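PDB 3SOZ: cytoplasmic Protein STM1381 from Salmonella enterica subsp. enterica serovar Typhimurium, which is of unknown function but belongs to a putative glutamine amidotransferase family, whose class I glutaminase-like fold it probably shares without any activity having been established. Local coordinates for residues Lys5-Gly10 with Ala69-Ile74; Asp99-Ile104 with Lys133-Ala138; Pro177-Tyr182 with Phe216-Ser221. All coordinates share one frame; numbering follows the deposited sequence.

Contact 1. Residues Lys5-Gly10 with Ala69-Ile74; sequences KILFIG and ACYDAI
K5, L7 and Y71 carry most of this contact between K5-G10 and A69-I74. The Y71 ring lies against the start of strand 5-10. L7 CB sits over the centre of one ring face, 3.8 Å from the Y71 ring centroid and 8° off the normal, a CH-pi contact. L7 CG is anti to the backbone N (chi1 -169°), and L7 CD1 reaches the far end of the ring, 3.7 Å from Y71 CZ. C70 SG lies over the opposite face, toward the rim. The K5 side chain is extended and runs past the ring, with K5 CG 4.2 Å from Y71 CD1. Its aliphatic part does the touching.

D72 bonds to both the N and the O of K5. K5 N gives a nearly straight bond (171°) to the anti lone pair of D72 OD2, at 2.9 Å. D72 N returns a bond to K5 O. Further along the strand, L7 N donates to A73 O at 2.8 Å. I74 then packs its CG2 on I9 CD1, 3.8 Å away, on the L7 side of the sheet. Y107 on helix 100-109 bonds to Y71 O from outside.

L7 and I74 form a parallel bridge where the loop before strand 73-77 turns into the sheet. Parallel pairing of strands 5-10 and 73-77 is typical of an alpha/beta core, consistent with the class I glutamine amidotransferase-like family.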
# COMPACT_ATOMS: atom_id res chain seq x y z
N LYS A 5 -33.47 -8.55 -14.95
CA LYS A 5 -32.66 -9.52 -14.23
C LYS A 5 -31.20 -9.03 -14.20
O LYS A 5 -30.60 -8.69 -15.24
CB LYS A 5 -32.79 -10.92 -14.89
CG LYS A 5 -32.23 -12.08 -14.05
CD LYS A 5 -32.41 -13.44 -14.72
CE LYS A 5 -32.09 -14.57 -13.73
NZ LYS A 5 -32.48 -15.92 -14.23
N ILE A 6 -30.65 -8.95 -12.99
CA ILE A 6 -29.25 -8.53 -12.80
C ILE A 6 -28.45 -9.51 -11.96
O ILE A 6 -28.99 -10.26 -11.10
CB ILE A 6 -29.14 -7.18 -12.12
CG1 ILE A 6 -29.73 -7.27 -10.71
CG2 ILE A 6 -29.80 -6.10 -12.97
CD1 ILE A 6 -28.97 -6.52 -9.69
N LEU A 7 -27.15 -9.48 -12.22
CA LEU A 7 -26.17 -10.17 -11.36
C LEU A 7 -25.63 -9.22 -10.28
O LEU A 7 -24.97 -8.20 -10.59
CB LEU A 7 -25.00 -10.69 -12.21
CG LEU A 7 -24.08 -11.63 -11.43
CD1 LEU A 7 -24.79 -12.88 -10.99
CD2 LEU A 7 -22.82 -11.95 -12.25
N PHE A 8 -25.92 -9.54 -9.03
CA PHE A 8 -25.35 -8.72 -7.95
C PHE A 8 -24.20 -9.30 -7.14
O PHE A 8 -24.40 -10.14 -6.25
CB PHE A 8 -26.41 -8.23 -7.00
CG PHE A 8 -25.94 -7.13 -6.14
CD1 PHE A 8 -25.20 -7.39 -5.00
CD2 PHE A 8 -26.25 -5.82 -6.45
CE1 PHE A 8 -24.80 -6.40 -4.20
CE2 PHE A 8 -25.84 -4.81 -5.64
CZ PHE A 8 -25.11 -5.09 -4.53
N ILE A 9 -23.02 -8.78 -7.42
CA ILE A 9 -21.81 -9.26 -6.80
C ILE A 9 -21.38 -8.39 -5.60
O ILE A 9 -20.92 -7.24 -5.77
CB ILE A 9 -20.67 -9.31 -7.86
CG1 ILE A 9 -21.13 -10.07 -9.13
CG2 ILE A 9 -19.41 -9.91 -7.29
CD1 ILE A 9 -20.07 -10.14 -10.18
N GLY A 10 -21.52 -8.96 -4.39
CA GLY A 10 -20.85 -8.46 -3.19
C GLY A 10 -20.73 -9.45 -2.04
O GLY A 10 -20.99 -10.62 -2.20
N ALA A 69 -24.58 -13.53 -20.34
CA ALA A 69 -25.45 -12.93 -21.35
C ALA A 69 -26.92 -12.84 -20.94
O ALA A 69 -27.65 -11.94 -21.37
CB ALA A 69 -25.30 -13.69 -22.66
N CYS A 70 -27.36 -13.77 -20.10
CA CYS A 70 -28.73 -13.74 -19.66
C CYS A 70 -28.95 -12.69 -18.59
O CYS A 70 -30.02 -12.68 -17.98
CB CYS A 70 -29.15 -15.11 -19.11
SG CYS A 70 -28.24 -15.54 -17.61
N TYR A 71 -27.95 -11.83 -18.33
CA TYR A 71 -28.08 -10.74 -17.32
C TYR A 71 -28.16 -9.38 -17.98
O TYR A 71 -27.33 -9.07 -18.83
CB TYR A 71 -26.93 -10.73 -16.28
CG TYR A 71 -27.00 -11.87 -15.31
CD1 TYR A 71 -28.08 -11.99 -14.44
CD2 TYR A 71 -26.01 -12.83 -15.27
CE1 TYR A 71 -28.17 -13.06 -13.54
CE2 TYR A 71 -26.10 -13.92 -14.39
CZ TYR A 71 -27.17 -14.00 -13.54
OH TYR A 71 -27.25 -15.04 -12.67
N ASP A 72 -29.12 -8.57 -17.56
CA ASP A 72 -29.21 -7.19 -18.07
C ASP A 72 -28.07 -6.28 -17.62
O ASP A 72 -27.59 -5.46 -18.40
CB ASP A 72 -30.57 -6.60 -17.73
CG ASP A 72 -31.70 -7.37 -18.40
OD1 ASP A 72 -31.63 -7.48 -19.66
OD2 ASP A 72 -32.60 -7.89 -17.68
N ALA A 73 -27.66 -6.46 -16.36
CA ALA A 73 -26.52 -5.74 -15.77
C ALA A 73 -25.78 -6.51 -14.68
O ALA A 73 -26.31 -7.46 -14.02
CB ALA A 73 -26.96 -4.43 -15.22
N ILE A 74 -24.54 -6.11 -14.49
CA ILE A 74 -23.75 -6.69 -13.45
C ILE A 74 -23.47 -5.60 -12.44
O ILE A 74 -23.08 -4.46 -12.81
CB ILE A 74 -22.44 -7.34 -13.99
CG1 ILE A 74 -22.79 -8.39 -15.07
CG2 ILE A 74 -21.64 -7.96 -12.84
CD1 ILE A 74 -21.61 -9.03 -15.83

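Contact 2. Residues Asp99-Ile104 with Lys133-Ala138; sequences DALQLI and KNTVLA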
# COMPACT_ATOMS: atom_id res chain seq x y z
N ASP A 99 -9.50 -14.95 -17.35
CA ASP A 99 -9.60 -13.65 -16.67
C ASP A 99 -11.06 -13.22 -16.53
O ASP A 99 -11.65 -12.77 -17.50
CB ASP A 99 -8.79 -12.61 -17.45
CG ASP A 99 -8.92 -11.19 -16.87
OD1 ASP A 99 -9.90 -10.91 -16.13
OD2 ASP A 99 -8.04 -10.34 -17.18
N ALA A 100 -11.62 -13.36 -15.33
CA ALA A 100 -13.03 -12.98 -14.99
C ALA A 100 -13.42 -11.54 -15.32
O ALA A 100 -14.60 -11.22 -15.46
CB ALA A 100 -13.28 -13.22 -13.52
N LEU A 101 -12.41 -10.68 -15.41
CA LEU A 101 -12.61 -9.26 -15.65
C LEU A 101 -12.63 -9.01 -17.16
O LEU A 101 -13.27 -8.04 -17.62
CB LEU A 101 -11.51 -8.45 -14.96
CG LEU A 101 -11.68 -7.74 -13.60
CD1 LEU A 101 -12.87 -8.18 -12.73
CD2 LEU A 101 -10.39 -7.76 -12.79
N GLN A 102 -11.93 -9.85 -17.92
CA GLN A 102 -12.08 -9.86 -19.36
C GLN A 102 -13.51 -10.26 -19.61
O GLN A 102 -14.20 -9.62 -20.40
CB GLN A 102 -11.14 -10.86 -20.06
CG GLN A 102 -9.98 -10.26 -20.85
CD GLN A 102 -10.38 -9.07 -21.69
OE1 GLN A 102 -9.53 -8.25 -22.04
NE2 GLN A 102 -11.65 -8.95 -22.00
N LEU A 103 -13.97 -11.30 -18.92
CA LEU A 103 -15.35 -11.73 -19.06
C LEU A 103 -16.36 -10.61 -18.89
O LEU A 103 -17.29 -10.51 -19.68
CB LEU A 103 -15.70 -12.89 -18.13
CG LEU A 103 -15.37 -14.25 -18.76
CD1 LEU A 103 -14.99 -15.36 -17.74
CD2 LEU A 103 -16.53 -14.67 -19.70
N ILE A 104 -16.19 -9.79 -17.86
CA ILE A 104 -17.14 -8.71 -17.61
C ILE A 104 -16.98 -7.63 -18.69
O ILE A 104 -17.97 -7.09 -19.20
CB ILE A 104 -17.04 -8.17 -16.17
CG1 ILE A 104 -17.62 -9.22 -15.20
CG2 ILE A 104 -17.81 -6.87 -15.99
CD1 ILE A 104 -16.96 -9.27 -13.87
N LYS A 133 -7.15 -0.03 -11.25
CA LYS A 133 -6.52 0.75 -12.28
C LYS A 133 -5.53 -0.08 -13.11
O LYS A 133 -5.36 0.18 -14.31
CB LYS A 133 -5.91 2.01 -11.71
CG LYS A 133 -5.16 2.84 -12.68
CD LYS A 133 -4.66 4.05 -11.97
CE LYS A 133 -4.05 5.07 -12.94
NZ LYS A 133 -3.78 6.37 -12.25
N ASN A 134 -4.92 -1.10 -12.51
CA ASN A 134 -4.01 -2.01 -13.22
C ASN A 134 -4.76 -3.26 -13.68
O ASN A 134 -4.37 -4.42 -13.40
CB ASN A 134 -2.86 -2.37 -12.28
CG ASN A 134 -2.36 -1.17 -11.50
OD1 ASN A 134 -2.07 -0.12 -12.09
ND2 ASN A 134 -2.30 -1.28 -10.18
N THR A 135 -5.85 -3.03 -14.39
CA THR A 135 -6.81 -4.08 -14.61
C THR A 135 -7.45 -3.77 -15.94
O THR A 135 -7.53 -2.62 -16.35
CB THR A 135 -7.82 -4.09 -13.43
OG1 THR A 135 -7.53 -5.20 -12.60
CG2 THR A 135 -9.23 -4.23 -13.87
N VAL A 136 -7.90 -4.81 -16.61
CA VAL A 136 -8.71 -4.61 -17.81
C VAL A 136 -9.92 -3.67 -17.58
O VAL A 136 -10.10 -2.76 -18.37
CB VAL A 136 -9.11 -5.94 -18.46
CG1 VAL A 136 -10.16 -5.69 -19.53
CG2 VAL A 136 -7.85 -6.60 -19.05
N LEU A 137 -10.69 -3.84 -16.50
CA LEU A 137 -11.83 -2.93 -16.23
C LEU A 137 -11.51 -1.46 -16.27
O LEU A 137 -12.42 -0.66 -16.42
CB LEU A 137 -12.52 -3.21 -14.90
CG LEU A 137 -13.62 -4.25 -14.76
CD1 LEU A 137 -14.65 -3.84 -13.69
CD2 LEU A 137 -14.35 -4.51 -16.08
N ALA A 138 -10.25 -1.07 -16.11
CA ALA A 138 -9.92 0.36 -16.09
C ALA A 138 -10.50 0.99 -17.35
O ALA A 138 -11.24 1.98 -17.32
CB ALA A 138 -8.42 0.58 -16.01
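L101 lays its CG against L137 CG, 4.2 Å away, and the two leucine side chains cross at about a right angle. The contact joins the first turn of helix 100-109 to the loop leading into helix 137-140, in what is probably a glutaminase-like alpha/beta fold. No hydrogen bond spans the two segments. L101 CD2 also meets T135, 3.8 Å from T135 OG1 and close to T135 CG2. L137 CD2 extends the apolar patch to I104 CG2, at 4.2 Å. Both I104 and L137 also touch L114 of strand 113-117, which places this patch against the sheet.

V136 covers the more exposed side. The Q102 chain bends at chi2 (-44°), and this brings the amide end back to V136. There Q102 OE1 lies 3.6 Å from V136 CG1. Nearby, D99 packs on Q156 of the second subunit.

D99 is the N-cap of the helix. Its OD1 accepts two backbone N-H groups, which holds the carboxylate at the helix start and would favour its negative charge. L101 N meets D99 OD1 nearly along the C-O axis at 2.6 Å. Q102 N comes from above the carboxylate plane, 2.9 Å from D99 OD1.

Contact 3. Residues Pro177-Tyr182 with Phe216-Ser221; sequences PPLLGY and FASDCS
S218 OG is anti to the backbone N (chi1 -168°), and this swings the hydroxyl toward G181. Y182 has CG between its backbone N and carbonyl carbon (chi1 61°), which turns the ring away while CB stays at the contact. S218 OG donates to G181 O at 2.8 Å. The C=O...donor angle is 167°, so the hydroxyl lies nearly in line with the carbonyl. This bond gives a buried hydroxyl and a buried backbone oxygen a partner each.

L179 covers the same hydroxyl with its apolar side chain. L179 CD1 is 3.7 Å from S218 OG and also lies 4.4 Å from F216 CZ. The contact joins a corner in strand 175-187 to the loop that follows strand 211-216. Both strands belong to the large mixed sheet of a fold that is probably of the class I glutaminase-like kind. Strand 211-216 pairs in parallel with strand 113-117, while strand 175-187 lies in the antiparallel part. F229 of helix 227-230 packs on both L179 and F216, and the F216 ring meets W239 edge-to-face.

A217 packs against the root of the Y182 side chain. A217 CB lies 4.2 Å from Y182 CB. The phenol end goes elsewhere: Y182 OH is hydrogen-bonded to D200 OD2 and N198 ND2.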
# COMPACT_ATOMS: atom_id res chain seq x y z
N PRO A 177 -28.79 13.44 0.93
CA PRO A 177 -28.43 13.24 2.35
C PRO A 177 -26.90 13.18 2.47
O PRO A 177 -26.21 12.95 1.46
CB PRO A 177 -29.07 11.90 2.71
CG PRO A 177 -29.62 11.34 1.37
CD PRO A 177 -29.14 12.17 0.26
N PRO A 178 -26.36 13.42 3.68
CA PRO A 178 -24.90 13.42 3.75
C PRO A 178 -24.31 12.00 3.63
O PRO A 178 -24.90 11.04 4.10
CB PRO A 178 -24.61 14.01 5.13
CG PRO A 178 -25.80 13.60 5.93
CD PRO A 178 -26.96 13.69 5.01
N LEU A 179 -23.16 11.88 2.97
CA LEU A 179 -22.42 10.62 2.95
C LEU A 179 -21.15 10.86 3.75
O LEU A 179 -20.69 12.00 3.80
CB LEU A 179 -22.12 10.21 1.50
CG LEU A 179 -23.33 9.92 0.60
CD1 LEU A 179 -22.93 10.01 -0.83
CD2 LEU A 179 -23.97 8.58 0.85
N LEU A 180 -20.57 9.80 4.34
CA LEU A 180 -19.38 9.91 5.18
C LEU A 180 -18.03 9.66 4.49
O LEU A 180 -16.96 9.74 5.14
CB LEU A 180 -19.52 9.04 6.41
CG LEU A 180 -20.76 9.33 7.26
CD1 LEU A 180 -20.69 8.54 8.55
CD2 LEU A 180 -20.76 10.78 7.58
N GLY A 181 -18.05 9.38 3.19
CA GLY A 181 -16.83 9.34 2.42
C GLY A 181 -17.11 8.84 1.01
O GLY A 181 -18.25 8.47 0.70
N TYR A 182 -16.10 8.86 0.15
CA TYR A 182 -16.25 8.37 -1.20
C TYR A 182 -14.87 8.10 -1.77
O TYR A 182 -13.85 8.53 -1.22
CB TYR A 182 -16.99 9.41 -2.10
CG TYR A 182 -16.26 10.75 -2.22
CD1 TYR A 182 -16.40 11.71 -1.25
CD2 TYR A 182 -15.39 11.00 -3.26
CE1 TYR A 182 -15.74 12.90 -1.31
CE2 TYR A 182 -14.70 12.21 -3.30
CZ TYR A 182 -14.89 13.14 -2.30
OH TYR A 182 -14.23 14.35 -2.28
N PHE A 216 -20.66 4.83 -9.02
CA PHE A 216 -21.15 5.60 -7.91
C PHE A 216 -20.02 5.63 -6.89
O PHE A 216 -19.54 4.57 -6.48
CB PHE A 216 -22.45 4.97 -7.36
CG PHE A 216 -22.99 5.67 -6.17
CD1 PHE A 216 -23.70 6.86 -6.31
CD2 PHE A 216 -22.71 5.21 -4.89
CE1 PHE A 216 -24.16 7.54 -5.19
CE2 PHE A 216 -23.17 5.88 -3.77
CZ PHE A 216 -23.89 7.05 -3.92
N ALA A 217 -19.59 6.82 -6.50
CA ALA A 217 -18.29 6.99 -5.80
C ALA A 217 -18.32 6.73 -4.30
O ALA A 217 -17.30 6.89 -3.63
CB ALA A 217 -17.71 8.36 -6.05
N SER A 218 -19.48 6.32 -3.78
CA SER A 218 -19.64 6.14 -2.35
C SER A 218 -20.19 4.76 -2.15
O SER A 218 -20.17 3.96 -3.07
CB SER A 218 -20.57 7.18 -1.75
OG SER A 218 -20.53 7.18 -0.34
N ASP A 219 -20.65 4.47 -0.96
CA ASP A 219 -20.99 3.12 -0.60
C ASP A 219 -22.50 3.12 -0.47
O ASP A 219 -23.10 4.07 0.01
CB ASP A 219 -20.34 2.76 0.74
CG ASP A 219 -20.24 1.24 0.99
OD1 ASP A 219 -21.13 0.44 0.66
OD2 ASP A 219 -19.23 0.84 1.57
N CYS A 220 -23.12 2.05 -0.91
CA CYS A 220 -24.54 1.88 -0.69
C CYS A 220 -24.82 1.40 0.76
O CYS A 220 -25.95 1.08 1.09
CB CYS A 220 -25.06 0.86 -1.70
SG CYS A 220 -24.40 -0.80 -1.34
N SER A 221 -23.81 1.35 1.61
CA SER A 221 -24.01 0.81 2.97
C SER A 221 -22.97 1.36 3.93
O SER A 221 -22.16 2.16 3.51
CB SER A 221 -24.03 -0.75 2.98
OG SER A 221 -23.13 -1.28 2.03

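Overall arrangement
The three contacts follow one another along the chain, each closing before the next opens. Contacts 1 and 2 are neighbours, with centres 16 Å apart. They touch where I74 CD1 of strand 73-77 meets I104 CG1 of helix 100-109 at 4.0 Å. Contact 3 lies across the centre of the chain, about 22 Å from contact 1 and 24 Å from contact 2, centre to centre. Contacts 1 and 3 still reach the same mixed sheet. Within it, strands 5-10, 73-77, 113-117 and 211-216 are successive parallel neighbours. Contact 1 pairs parallel strands, and contact 2 packs a helix on the loop into helix 137-140. Together the three span the parallel core, a flanking helix and the antiparallel part.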